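Local atomic coordinates of putative alpha-N-acetylgalactosaminidase (Bacillus halodurans C-125, PDB entry 3CC1), a protein that probably hydrolyses terminal alpha-linked N-acetylgalactosamine residues from glycoconjugates, using a TIM-barrel catalytic domain followed by a beta-sandwich domain. Residues Leu32-Tyr37 and Gly319-Asn324; Val51-Trp56 and Gly111-Arg116; Tyr57-Asn62 and Leu81-Arg86; Asp242-Trp247 and Ser284-Gly289. One frame throughout, in Å; residues are numbered along the deposited sequence. Where two conformers were deposited one is given.

Contact 1: Leu32-Tyr37 and Gly319-Asn324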
loop_
_atom_site.group_PDB
_atom_site.type_symbol
_atom_site.label_atom_id
_atom_site.label_comp_id
_atom_site.label_asym_id
_atom_site.label_seq_id
_atom_site.Cartn_x
_atom_site.Cartn_y
_atom_site.Cartn_z
ATOM N N LEU A 32 3.627 18.380 -40.662
ATOM C CA LEU A 32 2.643 19.025 -41.553
ATOM C C LEU A 32 1.455 18.103 -41.915
ATOM O O LEU A 32 0.313 18.577 -41.999
ATOM C CB LEU A 32 3.304 19.551 -42.830
ATOM C CG LEU A 32 4.138 20.822 -42.552
ATOM C CD1 LEU A 32 4.923 21.310 -43.774
ATOM C CD2 LEU A 32 3.168 21.955 -42.030
ATOM N N GLY A 33 1.724 16.817 -42.140
ATOM C CA GLY A 33 0.657 15.860 -42.395
ATOM C C GLY A 33 -0.331 15.789 -41.237
ATOM O O GLY A 33 -1.515 15.812 -41.432
ATOM N N ASN A 34 0.178 15.721 -40.010
ATOM C CA ASN A 34 -0.703 15.686 -38.852
ATOM C C ASN A 34 -1.452 17.007 -38.658
ATOM O O ASN A 34 -2.651 17.006 -38.351
ATOM C CB ASN A 34 0.061 15.264 -37.610
ATOM C CG ASN A 34 0.320 13.774 -37.582
ATOM O OD1 ASN A 34 -0.508 13.022 -37.082
ATOM N ND2 ASN A 34 1.478 13.341 -38.101
ATOM N N ALA A 35 -0.758 18.106 -38.943
ATOM C CA ALA A 35 -1.320 19.459 -38.845
ATOM C C ALA A 35 -2.480 19.604 -39.840
ATOM O O ALA A 35 -3.538 20.147 -39.513
ATOM C CB ALA A 35 -0.254 20.497 -39.090
ATOM N N GLU A 36 -2.267 19.093 -41.046
ATOM C CA GLU A 36 -3.300 19.150 -42.088
ATOM C C GLU A 36 -4.499 18.317 -41.703
ATOM O O GLU A 36 -5.631 18.724 -41.880
ATOM C CB GLU A 36 -2.762 18.728 -43.453
ATOM C CG GLU A 36 -1.871 19.803 -44.061
ATOM C CD GLU A 36 -0.992 19.307 -45.228
ATOM O OE1 GLU A 36 -1.122 18.120 -45.620
ATOM O OE2 GLU A 36 -0.155 20.097 -45.730
ATOM N N TYR A 37 -4.254 17.150 -41.131
ATOM C CA TYR A 37 -5.360 16.310 -40.700
ATOM C C TYR A 37 -6.133 17.042 -39.626
ATOM O O TYR A 37 -7.343 17.129 -39.683
ATOM C CB TYR A 37 -4.877 14.971 -40.188
ATOM C CG TYR A 37 -5.981 14.016 -39.797
ATOM C CD1 TYR A 37 -6.592 14.098 -38.553
ATOM C CD2 TYR A 37 -6.357 12.989 -40.632
ATOM C CE1 TYR A 37 -7.579 13.229 -38.191
ATOM C CE2 TYR A 37 -7.367 12.105 -40.277
ATOM C CZ TYR A 37 -7.953 12.218 -39.063
ATOM O OH TYR A 37 -8.898 11.325 -38.687
ATOM N N GLY A 319 -0.871 9.416 -31.538
ATOM C CA GLY A 319 -0.871 8.644 -32.770
ATOM C C GLY A 319 -0.620 9.471 -34.022
ATOM O O GLY A 319 -0.657 10.709 -34.018
ATOM N N GLU A 320 -0.309 8.744 -35.085
ATOM C CA GLU A 320 -0.232 9.281 -36.425
ATOM C C GLU A 320 -1.667 9.450 -36.913
ATOM O O GLU A 320 -2.289 8.496 -37.370
ATOM C CB GLU A 320 0.565 8.351 -37.352
ATOM C CG GLU A 320 0.489 8.692 -38.869
ATOM C CD GLU A 320 0.733 10.178 -39.195
ATOM O OE1 GLU A 320 1.888 10.655 -39.084
ATOM O OE2 GLU A 320 -0.247 10.844 -39.598
ATOM N N LEU A 321 -2.135 10.688 -36.827
ATOM C CA LEU A 321 -3.530 11.033 -37.115
ATOM C C LEU A 321 -4.013 10.548 -38.478
ATOM O O LEU A 321 -5.198 10.167 -38.634
ATOM C CB LEU A 321 -3.752 12.548 -36.997
ATOM C CG LEU A 321 -3.830 13.136 -35.581
ATOM C CD1 LEU A 321 -3.718 14.652 -35.650
ATOM C CD2 LEU A 321 -5.110 12.708 -34.857
ATOM N N ARG A 322 -3.118 10.574 -39.464
ATOM C CA ARG A 322 -3.492 10.295 -40.837
ATOM C C ARG A 322 -3.916 8.853 -40.993
ATOM O O ARG A 322 -4.625 8.513 -41.937
ATOM C CB ARG A 322 -2.377 10.621 -41.840
ATOM C CG ARG A 322 -2.272 12.094 -42.171
ATOM C CD ARG A 322 -0.979 12.420 -42.860
ATOM N NE ARG A 322 0.189 12.120 -42.029
ATOM C CZ ARG A 322 1.435 12.113 -42.483
ATOM N NH1 ARG A 322 1.691 12.468 -43.718
ATOM N NH2 ARG A 322 2.450 11.823 -41.688
ATOM N N ASP A 323 -3.526 8.017 -40.039
ATOM C CA ASP A 323 -3.870 6.597 -40.104
ATOM C C ASP A 323 -5.087 6.238 -39.256
ATOM O O ASP A 323 -5.373 5.067 -39.042
ATOM C CB ASP A 323 -2.685 5.747 -39.665
ATOM C CG ASP A 323 -1.546 5.810 -40.644
ATOM O OD1 ASP A 323 -1.824 6.101 -41.815
ATOM O OD2 ASP A 323 -0.392 5.572 -40.245
ATOM N N ASN A 324 -5.790 7.241 -38.750
ATOM C CA ASN A 324 -6.956 7.003 -37.890
ATOM C C ASN A 324 -8.009 6.136 -38.599
ATOM O O ASN A 324 -8.169 6.204 -39.814
ATOM C CB ASN A 324 -7.660 8.305 -37.511
ATOM C CG ASN A 324 -7.028 9.010 -36.335
ATOM O OD1 ASN A 324 -6.122 8.477 -35.678
ATOM N ND2 ASN A 324 -7.537 10.211 -36.036
#
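Glu320 and Arg322 form the charged centre of this contact. The arginine grips the carboxylate side-on, NE to OE2 at 2.8 Å and NH2 to OE1 at 2.9 Å, and the backbone N of Arg322 also reaches OE2 on its anti lone pair. From the helix, Asn34 ND2 donates to Glu320 OE1 at 2.9 Å, meeting the carboxylate from above its plane; ND2 also holds Glu30 O, and Tyr22 OH also hydrogen-bonds to OE1. Leu321 N donates to Asn34 OD1, the other end of that amide, at 2.9 Å in the carbonyl plane. In the TIM barrel this ties helix 28-41, which follows strand 14-17, to the loop leaving the adjacent strand 315-317. An alanine at Glu320 would probably leave the Arg322 guanidinium and the Asn34 amide less well fixed, since their shared acceptor is lost. Gly33 CA lies over one face of the Arg322 guanidinium, 3.5 Å above its plane and offset toward the rim; a CB there would clash with NH1. Tyr37 has CG anti to its backbone N (chi1 -177°), which sets one ring face against Leu321 O, 3.3 Å above the ring plane and toward the rim. Leu321 CB makes an off-centre CH-pi contact with this ring, and Asn324 ND2 donates to Tyr37 OH at 3.2 Å. Outside, Trp16 touches Asn34 and Leu321, and Leu329 packs on Tyr37.

Contact 2: Val51-Trp56 and Gly111-Arg116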
loop_
_atom_site.group_PDB
_atom_site.type_symbol
_atom_site.label_atom_id
_atom_site.label_comp_id
_atom_site.label_asym_id
_atom_site.label_seq_id
_atom_site.Cartn_x
_atom_site.Cartn_y
_atom_site.Cartn_z
ATOM N N VAL A 51 2.688 19.764 -31.724
ATOM C CA VAL A 51 3.836 19.855 -30.794
ATOM C C VAL A 51 4.919 18.864 -31.142
ATOM O O VAL A 51 4.665 17.661 -31.247
ATOM C CB VAL A 51 3.416 19.638 -29.305
ATOM C CG1 VAL A 51 4.622 19.841 -28.330
ATOM C CG2 VAL A 51 2.228 20.562 -28.919
ATOM N N VAL A 52 6.130 19.405 -31.299
ATOM C CA VAL A 52 7.301 18.621 -31.614
ATOM C C VAL A 52 7.993 18.323 -30.294
ATOM O O VAL A 52 8.346 19.209 -29.528
ATOM C CB VAL A 52 8.256 19.351 -32.617
ATOM C CG1 VAL A 52 9.601 18.609 -32.728
ATOM C CG2 VAL A 52 7.611 19.520 -33.997
ATOM N N ASP A 53 8.128 17.051 -29.993
ATOM C CA ASP A 53 8.768 16.666 -28.747
ATOM C C ASP A 53 10.318 16.817 -28.816
ATOM O O ASP A 53 10.899 17.349 -29.788
ATOM C CB ASP A 53 8.282 15.269 -28.275
ATOM C CG ASP A 53 8.127 15.190 -26.733
ATOM O OD1 ASP A 53 9.136 15.170 -26.021
ATOM O OD2 ASP A 53 7.002 15.242 -26.231
ATOM N N ILE A 54 10.966 16.357 -27.757
ATOM C CA ILE A 54 12.355 16.622 -27.524
ATOM C C ILE A 54 13.275 16.051 -28.619
ATOM O O ILE A 54 12.905 15.147 -29.376
ATOM C CB ILE A 54 12.832 16.093 -26.152
ATOM C CG1 ILE A 54 12.661 14.568 -26.037
ATOM C CG2 ILE A 54 12.164 16.826 -25.010
ATOM C CD1 ILE A 54 13.528 13.905 -24.947
ATOM N N GLN A 55 14.453 16.633 -28.673
ATOM C CA GLN A 55 15.572 16.155 -29.493
ATOM C C GLN A 55 15.376 16.483 -30.968
ATOM O O GLN A 55 15.923 15.837 -31.850
ATOM C CB GLN A 55 15.871 14.663 -29.212
ATOM C CG GLN A 55 16.448 14.498 -27.797
ATOM C CD GLN A 55 16.697 13.058 -27.370
ATOM O OE1 GLN A 55 17.799 12.737 -26.944
ATOM N NE2 GLN A 55 15.663 12.225 -27.393
ATOM N N TRP A 56 14.587 17.522 -31.196
ATOM C CA TRP A 56 14.420 18.100 -32.506
ATOM C C TRP A 56 15.710 18.730 -33.048
ATOM O O TRP A 56 15.756 19.061 -34.228
ATOM C CB TRP A 56 13.263 19.135 -32.502
ATOM C CG TRP A 56 13.284 20.109 -31.347
ATOM C CD1 TRP A 56 12.572 20.000 -30.205
ATOM C CD2 TRP A 56 14.042 21.327 -31.232
ATOM N NE1 TRP A 56 12.859 21.044 -29.357
ATOM C CE2 TRP A 56 13.743 21.886 -29.973
ATOM C CE3 TRP A 56 14.946 21.996 -32.061
ATOM C CZ2 TRP A 56 14.305 23.062 -29.536
ATOM C CZ3 TRP A 56 15.494 23.161 -31.631
ATOM C CH2 TRP A 56 15.182 23.691 -30.374
ATOM N N GLY A 111 3.967 24.105 -31.061
ATOM C CA GLY A 111 4.618 23.893 -29.795
ATOM C C GLY A 111 5.871 23.037 -29.903
ATOM O O GLY A 111 6.033 22.248 -30.839
ATOM N N ILE A 112 6.759 23.214 -28.924
ATOM C CA ILE A 112 7.971 22.397 -28.790
ATOM C C ILE A 112 8.177 21.983 -27.363
ATOM O O ILE A 112 7.667 22.618 -26.435
ATOM C CB ILE A 112 9.279 23.134 -29.322
ATOM C CG1 ILE A 112 9.594 24.358 -28.465
ATOM C CG2 ILE A 112 9.114 23.527 -30.825
ATOM C CD1 ILE A 112 10.814 25.195 -28.937
ATOM N N HIS A 113 8.927 20.885 -27.190
ATOM C CA HIS A 113 9.499 20.525 -25.878
ATOM C C HIS A 113 10.949 20.846 -25.877
ATOM O O HIS A 113 11.649 20.605 -26.842
ATOM C CB HIS A 113 9.364 19.026 -25.549
ATOM C CG HIS A 113 7.986 18.583 -25.172
ATOM N ND1 HIS A 113 7.761 17.575 -24.245
ATOM C CD2 HIS A 113 6.767 18.948 -25.645
ATOM C CE1 HIS A 113 6.450 17.401 -24.121
ATOM N NE2 HIS A 113 5.827 18.211 -24.966
ATOM N N ILE A 114 11.405 21.418 -24.775
ATOM C CA ILE A 114 12.802 21.642 -24.554
ATOM C C ILE A 114 13.220 20.916 -23.265
ATOM O O ILE A 114 12.385 20.621 -22.415
ATOM C CB ILE A 114 13.106 23.156 -24.496
ATOM C CG1 ILE A 114 12.549 23.777 -23.217
ATOM C CG2 ILE A 114 12.545 23.858 -25.762
ATOM C CD1 ILE A 114 12.874 25.253 -23.036
HETATM N N MSE A 115 14.528 20.646 -23.141
HETATM C CA MSE A 115 15.148 20.161 -21.930
HETATM C C MSE A 115 15.651 21.341 -21.106
HETATM O O MSE A 115 16.156 22.352 -21.633
HETATM C CB MSE A 115 16.347 19.275 -22.272
HETATM C CG MSE A 115 15.982 18.067 -23.102
HETATM SE SE MSE A 115 15.050 16.698 -22.083
HETATM C CE MSE A 115 16.368 16.404 -20.664
ATOM N N ARG A 116 15.430 21.245 -19.816
ATOM C CA ARG A 116 15.979 22.192 -18.879
ATOM C C ARG A 116 17.477 22.319 -19.074
ATOM O O ARG A 116 18.173 21.314 -19.237
ATOM C CB ARG A 116 15.742 21.679 -17.467
ATOM C CG ARG A 116 16.337 22.531 -16.365
ATOM C CD ARG A 116 16.256 21.821 -15.004
ATOM N NE ARG A 116 17.038 20.595 -14.950
ATOM C CZ ARG A 116 18.279 20.510 -14.463
ATOM N NH1 ARG A 116 18.898 21.576 -14.016
ATOM N NH2 ARG A 116 18.915 19.362 -14.451
#
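Gly111 O is held twice from the neighbouring strand: by a nearly straight hydrogen bond from Val52 N (2.9 Å, 167° at the hydrogen) and by a CA-H...O contact from Val51 CA. Val52 O is treated likewise, taking His113 N almost along its C=O axis at 2.9 Å and the CA-H of Ile112. These are the links of two parallel strands, Val51 beside Gly111 and Val52 beside Ile112. The fit is close at Gly111, where a CB would lie tight against Val51 CG2. After Val52 the chain leaves the sheet and turns back, so that Trp56 NE1 donates to His113 O at 2.8 Å, in the plane of both the indole and the carbonyl. Trp56 CZ2 also rests on Ile112 CD1, 4.1 Å away. On the face shared by Val51 and His113, the His113 ring lies under Asp53: OD2 sits 3.0 Å above the ring plane, offset toward the rim, with the carboxylate and ring planes 44° apart. The oxygen lies over the ring face, and the angles are too poor for a hydrogen bond; His113 ND1 goes instead to Asp184 OD2, and Asp53 OD2 takes Asn17 ND2. Two nearby acids would tend to favour a protonated histidine. Val51 CG1 meets the ring edge at CD2, 3.6 Å away. An imidazole molecule, probably from the crystallisation liquor, lies beside Asp53 at the C-terminal end of the barrel strands, where TIM-barrel enzymes have their active sites. Strands 14-17 and 180-184 flank the pair, and Tyr173 of helix 162-175 covers Ile112 and Ile114.

Contact 3: Tyr57-Asn62 and Leu81-Arg86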
loop_
_atom_site.group_PDB
_atom_site.type_symbol
_atom_site.label_atom_id
_atom_site.label_comp_id
_atom_site.label_asym_id
_atom_site.label_seq_id
_atom_site.Cartn_x
_atom_site.Cartn_y
_atom_site.Cartn_z
ATOM N N TYR A 57 16.762 18.766 -32.197
ATOM C CA TYR A 57 18.053 19.423 -32.454
ATOM C C TYR A 57 19.186 18.402 -32.623
ATOM O O TYR A 57 20.346 18.768 -32.733
ATOM C CB TYR A 57 18.383 20.405 -31.296
ATOM C CG TYR A 57 18.078 19.784 -29.953
ATOM C CD1 TYR A 57 18.941 18.818 -29.410
ATOM C CD2 TYR A 57 16.903 20.086 -29.269
ATOM C CE1 TYR A 57 18.639 18.200 -28.204
ATOM C CE2 TYR A 57 16.608 19.483 -28.069
ATOM C CZ TYR A 57 17.476 18.525 -27.554
ATOM O OH TYR A 57 17.212 17.916 -26.344
ATOM N N GLU A 58 18.823 17.115 -32.649
ATOM C CA GLU A 58 19.786 16.022 -32.575
ATOM C C GLU A 58 19.758 15.137 -33.819
ATOM O O GLU A 58 19.010 14.170 -33.850
ATOM C CB GLU A 58 19.504 15.147 -31.338
ATOM C CG GLU A 58 20.603 14.128 -31.006
ATOM C CD GLU A 58 20.700 13.829 -29.478
ATOM O OE1 GLU A 58 20.199 14.660 -28.675
ATOM O OE2 GLU A 58 21.293 12.788 -29.083
ATOM N N PRO A 59 20.519 15.499 -34.868
ATOM C CA PRO A 59 20.528 14.628 -36.029
ATOM C C PRO A 59 21.399 13.442 -35.675
ATOM O O PRO A 59 22.253 13.515 -34.768
ATOM C CB PRO A 59 21.207 15.478 -37.114
ATOM C CG PRO A 59 22.158 16.338 -36.339
ATOM C CD PRO A 59 21.396 16.670 -35.052
ATOM N N THR A 60 21.202 12.351 -36.363
ATOM C CA THR A 60 22.032 11.187 -36.072
ATOM C C THR A 60 23.255 11.144 -37.001
ATOM O O THR A 60 23.290 11.860 -38.002
ATOM C CB THR A 60 21.203 9.916 -36.186
ATOM O OG1 THR A 60 20.696 9.823 -37.503
ATOM C CG2 THR A 60 20.010 9.944 -35.219
ATOM N N ALA A 61 24.244 10.312 -36.641
ATOM C CA ALA A 61 25.554 10.258 -37.304
ATOM C C ALA A 61 25.499 9.872 -38.773
ATOM O O ALA A 61 26.412 10.146 -39.518
ATOM C CB ALA A 61 26.537 9.343 -36.532
ATOM N N ASN A 62 24.421 9.255 -39.210
ATOM C CA ASN A 62 24.330 8.896 -40.639
ATOM C C ASN A 62 23.844 10.055 -41.514
ATOM O O ASN A 62 23.813 9.945 -42.727
ATOM C CB ASN A 62 23.369 7.734 -40.851
ATOM C CG ASN A 62 22.039 8.035 -40.292
ATOM O OD1 ASN A 62 21.905 8.266 -39.089
ATOM N ND2 ASN A 62 21.048 8.133 -41.155
ATOM N N LEU A 81 19.105 24.314 -32.203
ATOM C CA LEU A 81 18.449 24.589 -33.494
ATOM C C LEU A 81 17.913 23.301 -34.107
ATOM O O LEU A 81 18.378 22.212 -33.782
ATOM C CB LEU A 81 19.454 25.236 -34.477
ATOM C CG LEU A 81 20.240 26.489 -34.065
ATOM C CD1 LEU A 81 21.238 26.884 -35.200
ATOM C CD2 LEU A 81 19.299 27.613 -33.723
ATOM N N PRO A 82 16.896 23.418 -34.985
ATOM C CA PRO A 82 16.356 22.240 -35.676
ATOM C C PRO A 82 17.352 21.433 -36.539
ATOM O O PRO A 82 18.135 21.971 -37.281
ATOM C CB PRO A 82 15.192 22.827 -36.527
ATOM C CG PRO A 82 14.919 24.160 -35.941
ATOM C CD PRO A 82 16.202 24.661 -35.372
ATOM N N ALA A 83 17.289 20.116 -36.415
ATOM C CA ALA A 83 18.056 19.208 -37.264
ATOM C C ALA A 83 17.575 19.402 -38.696
ATOM O O ALA A 83 16.434 19.091 -39.022
ATOM C CB ALA A 83 17.896 17.744 -36.791
ATOM N N THR A 84 18.441 19.931 -39.542
ATOM C CA THR A 84 18.069 20.292 -40.911
ATOM C C THR A 84 17.820 19.110 -41.855
ATOM O O THR A 84 17.189 19.275 -42.860
ATOM C CB THR A 84 19.070 21.268 -41.538
ATOM O OG1 THR A 84 20.391 20.732 -41.402
ATOM C CG2 THR A 84 18.964 22.655 -40.845
ATOM N N ASN A 85 18.254 17.907 -41.510
ATOM C CA ASN A 85 17.871 16.710 -42.282
ATOM C C ASN A 85 16.382 16.415 -42.097
ATOM O O ASN A 85 15.661 16.066 -43.037
ATOM C CB ASN A 85 18.728 15.501 -41.877
ATOM C CG ASN A 85 18.642 15.168 -40.379
ATOM O OD1 ASN A 85 18.676 16.042 -39.539
ATOM N ND2 ASN A 85 18.549 13.892 -40.062
ATOM N N ARG A 86 15.906 16.624 -40.870
ATOM C CA ARG A 86 14.506 16.354 -40.518
ATOM C C ARG A 86 13.620 17.561 -40.828
ATOM O O ARG A 86 12.466 17.426 -41.195
ATOM C CB ARG A 86 14.385 15.962 -39.053
ATOM C CG ARG A 86 14.906 14.544 -38.779
ATOM C CD ARG A 86 15.176 14.301 -37.313
ATOM N NE ARG A 86 14.046 14.747 -36.518
ATOM C CZ ARG A 86 14.102 15.074 -35.235
ATOM N NH1 ARG A 86 15.254 14.959 -34.556
ATOM N NH2 ARG A 86 13.000 15.539 -34.640
HETATM O O HOH W 1 17.157 12.918 -35.252
HETATM O O HOH W 2 18.426 12.615 -37.729
#
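Both segments belong to the long loop that joins strand 49-52 to helix 97-105 of the TIM barrel, an excursion folded back on itself here. Where the backbones come closest, at Tyr57 and Pro82, the carbonyl of Leu81 is aimed at Tyr57: Leu81 O lies 3.1 Å from Tyr57 CB and makes a CA-H...O contact with its CA. Tyr57 CG sits in the crowded position between the backbone N and carbonyl carbon (chi1 43°); its ring leads away from Leu81-Arg86 and its OH bonds to Asp151. Apolar packing follows, with the methyl of Ala83 against the Pro59 ring, CB to CB 4.0 Å. Beyond it, two waters do the bridging. One donates to Glu58 O (2.6 Å) and accepts from Arg86 NH1 (2.9 Å); that guanidinium also holds Gln55 O through NH1 and Val26 O through NE. The other accepts from Thr60 N (3.1 Å) and Asn85 ND2 (2.7 Å). Asn85 OD1, pressed on Pro59 CB at 3.6 Å, has no polar partner in the model. At the far end Thr60 OG1 donates to Asn62 OD1, and Ala61 N bonds to Tyr153 OH of the second subunit. With water carrying the polar links between the segments and a single methyl-to-proline touch between apolar side chains, the pairing probably relies in good part on solvent and on the bonds each segment makes elsewhere.

Contact 4: Asp242-Trp247 and Ser284-Gly289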
loop_
_atom_site.group_PDB
_atom_site.type_symbol
_atom_site.label_atom_id
_atom_site.label_comp_id
_atom_site.label_asym_id
_atom_site.label_seq_id
_atom_site.Cartn_x
_atom_site.Cartn_y
_atom_site.Cartn_z
ATOM N N ASP A 242 6.604 7.061 -18.131
ATOM C CA ASP A 242 5.718 7.790 -18.990
ATOM C C ASP A 242 4.509 6.933 -19.350
ATOM O O ASP A 242 4.585 5.689 -19.461
ATOM C CB ASP A 242 6.444 8.250 -20.241
ATOM C CG ASP A 242 7.384 9.418 -19.954
ATOM O OD1 ASP A 242 6.907 10.466 -19.426
ATOM O OD2 ASP A 242 8.583 9.274 -20.241
ATOM N N PHE A 243 3.403 7.635 -19.546
ATOM C CA PHE A 243 2.171 7.007 -19.899
ATOM C C PHE A 243 2.245 6.452 -21.295
ATOM O O PHE A 243 2.678 7.118 -22.255
ATOM C CB PHE A 243 0.971 7.931 -19.680
ATOM C CG PHE A 243 -0.322 7.220 -19.838
ATOM C CD1 PHE A 243 -0.738 6.315 -18.880
ATOM C CD2 PHE A 243 -1.091 7.389 -20.975
ATOM C CE1 PHE A 243 -1.909 5.627 -19.034
ATOM C CE2 PHE A 243 -2.249 6.698 -21.132
ATOM C CZ PHE A 243 -2.661 5.783 -20.155
ATOM N N TRP A 244 1.808 5.192 -21.378
ATOM C CA TRP A 244 1.707 4.431 -22.615
ATOM C C TRP A 244 0.487 3.496 -22.608
ATOM O O TRP A 244 -0.239 3.376 -21.607
ATOM C CB TRP A 244 2.992 3.589 -22.848
ATOM C CG TRP A 244 4.113 4.291 -23.496
ATOM C CD1 TRP A 244 5.262 4.744 -22.905
ATOM C CD2 TRP A 244 4.232 4.618 -24.882
ATOM N NE1 TRP A 244 6.079 5.317 -23.831
ATOM C CE2 TRP A 244 5.474 5.259 -25.055
ATOM C CE3 TRP A 244 3.412 4.430 -25.992
ATOM C CZ2 TRP A 244 5.912 5.719 -26.290
ATOM C CZ3 TRP A 244 3.841 4.878 -27.202
ATOM C CH2 TRP A 244 5.111 5.496 -27.352
ATOM N N ASP A 245 0.298 2.820 -23.741
ATOM C CA ASP A 245 -0.800 1.825 -23.952
ATOM C C ASP A 245 -0.539 0.496 -23.226
ATOM O O ASP A 245 -0.322 -0.571 -23.840
ATOM C CB ASP A 245 -1.085 1.601 -25.457
ATOM C CG ASP A 245 0.144 1.203 -26.252
ATOM O OD1 ASP A 245 1.266 1.715 -25.989
ATOM O OD2 ASP A 245 -0.017 0.391 -27.166
ATOM N N ASP A 246 -0.497 0.582 -21.904
ATOM C CA ASP A 246 -0.461 -0.611 -21.063
ATOM C C ASP A 246 -1.386 -0.429 -19.894
ATOM O O ASP A 246 -1.390 0.615 -19.246
ATOM C CB ASP A 246 0.945 -0.920 -20.553
ATOM C CG ASP A 246 1.019 -2.283 -19.852
ATOM O OD1 ASP A 246 0.784 -2.331 -18.614
ATOM O OD2 ASP A 246 1.341 -3.298 -20.532
ATOM N N TRP A 247 -2.209 -1.435 -19.656
ATOM C CA TRP A 247 -3.214 -1.326 -18.599
ATOM C C TRP A 247 -2.597 -1.029 -17.242
ATOM O O TRP A 247 -3.177 -0.323 -16.428
ATOM C CB TRP A 247 -4.076 -2.581 -18.497
ATOM C CG TRP A 247 -4.997 -2.536 -17.320
ATOM C CD1 TRP A 247 -4.938 -3.308 -16.218
ATOM C CD2 TRP A 247 -6.106 -1.641 -17.130
ATOM N NE1 TRP A 247 -5.955 -2.972 -15.354
ATOM C CE2 TRP A 247 -6.671 -1.934 -15.874
ATOM C CE3 TRP A 247 -6.662 -0.623 -17.887
ATOM C CZ2 TRP A 247 -7.787 -1.261 -15.372
ATOM C CZ3 TRP A 247 -7.788 0.049 -17.374
ATOM C CH2 TRP A 247 -8.318 -0.270 -16.140
ATOM N N SER A 284 10.051 4.385 -32.341
ATOM C CA SER A 284 9.822 4.503 -30.890
ATOM C C SER A 284 10.531 3.364 -30.150
ATOM O O SER A 284 10.394 2.173 -30.492
ATOM C CB SER A 284 8.335 4.440 -30.577
ATOM O OG SER A 284 8.086 4.709 -29.217
ATOM N N VAL A 285 11.247 3.722 -29.101
ATOM C CA VAL A 285 12.024 2.742 -28.347
ATOM C C VAL A 285 11.697 2.692 -26.823
ATOM O O VAL A 285 12.320 1.926 -26.093
ATOM C CB VAL A 285 13.554 2.959 -28.546
ATOM C CG1 VAL A 285 13.931 2.693 -30.023
ATOM C CG2 VAL A 285 13.990 4.369 -28.110
ATOM N N ASP A 286 10.767 3.529 -26.359
ATOM C CA ASP A 286 10.451 3.605 -24.933
ATOM C C ASP A 286 9.101 3.019 -24.575
ATOM O O ASP A 286 8.697 3.038 -23.403
ATOM C CB ASP A 286 10.486 5.056 -24.429
ATOM C CG ASP A 286 9.428 5.926 -25.070
ATOM O OD1 ASP A 286 9.306 5.826 -26.311
ATOM O OD2 ASP A 286 8.748 6.713 -24.348
ATOM N N GLY A 287 8.380 2.533 -25.578
ATOM C CA GLY A 287 7.000 2.031 -25.345
ATOM C C GLY A 287 6.872 0.511 -25.284
ATOM O O GLY A 287 7.835 -0.213 -25.499
ATOM N N PRO A 288 5.667 0.022 -24.965
ATOM C CA PRO A 288 5.465 -1.383 -24.711
ATOM C C PRO A 288 5.213 -2.225 -25.974
ATOM O O PRO A 288 4.466 -3.188 -25.929
ATOM C CB PRO A 288 4.251 -1.390 -23.800
ATOM C CG PRO A 288 3.435 -0.217 -24.263
ATOM C CD PRO A 288 4.521 0.832 -24.525
ATOM N N GLY A 289 5.876 -1.892 -27.065
ATOM C CA GLY A 289 5.760 -2.659 -28.288
ATOM C C GLY A 289 6.457 -1.955 -29.416
ATOM O O GLY A 289 7.191 -0.998 -29.191
#
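The tight part is the indole of Trp244, covered on one face by Gly287 CA and the Pro288 ring. Gly287 CA stands 3.7 Å from the centroid of the five-membered ring, 14° off its normal, a CH-pi contact; a CB on this glycine would press against Trp244 CE2. Pro288 CD shares that face, 3.4 Å above the plane and nearer the rim. At the edge, NE1 donates to Asp286 OD2 at 3.1 Å, exactly in the indole plane but far above the carboxylate plane (72°). The same oxygen accepts from Trp19 NE1, so two indoles fix it. An alanine at Trp244 removes the indole and its N-H, which would probably leave Gly287 and Pro288 less firmly packed and Asp286 OD2 less well fixed. The looser side is the outer rim, where Pro288 CG lies 3.4 Å from Asp245 OD1 and Ser284 OG 3.6 Å from Trp244 CH2, both Pro288 and Ser284 being partly exposed; the Asp245 carboxylate is engaged with Arg292. Across the subunit boundary, Arg190 of the second subunit pairs with Asp242. Both segments are loops of the barrel domain: Asp246 N-caps helix 247-262, whose Leu249 packs on Trp244, and Trp19 and Asp20 of helix 19-22 border the indole.

Overall arrangement
From the N terminus, helix 28-41 opens contact 1, which closes only at the loop after strand 315-317, so the other three contacts all nest inside it. Contact 2 opens next, on strand 49-52, and closes at strand 109-115; contact 3 lies within that loop, folding the connection to helix 97-105 back on itself. These two touch: Trp56 O and Ala83 N are 2.9 Å apart, a probable hydrogen bond. Contact 4 follows in series, joining two later loops. None of them cross. Contact 1 brings the beginning and end of the barrel together, contact 2 knits neighbouring strands, and contacts 3 and 4, and Ile54 of contact 2, reach the second subunit.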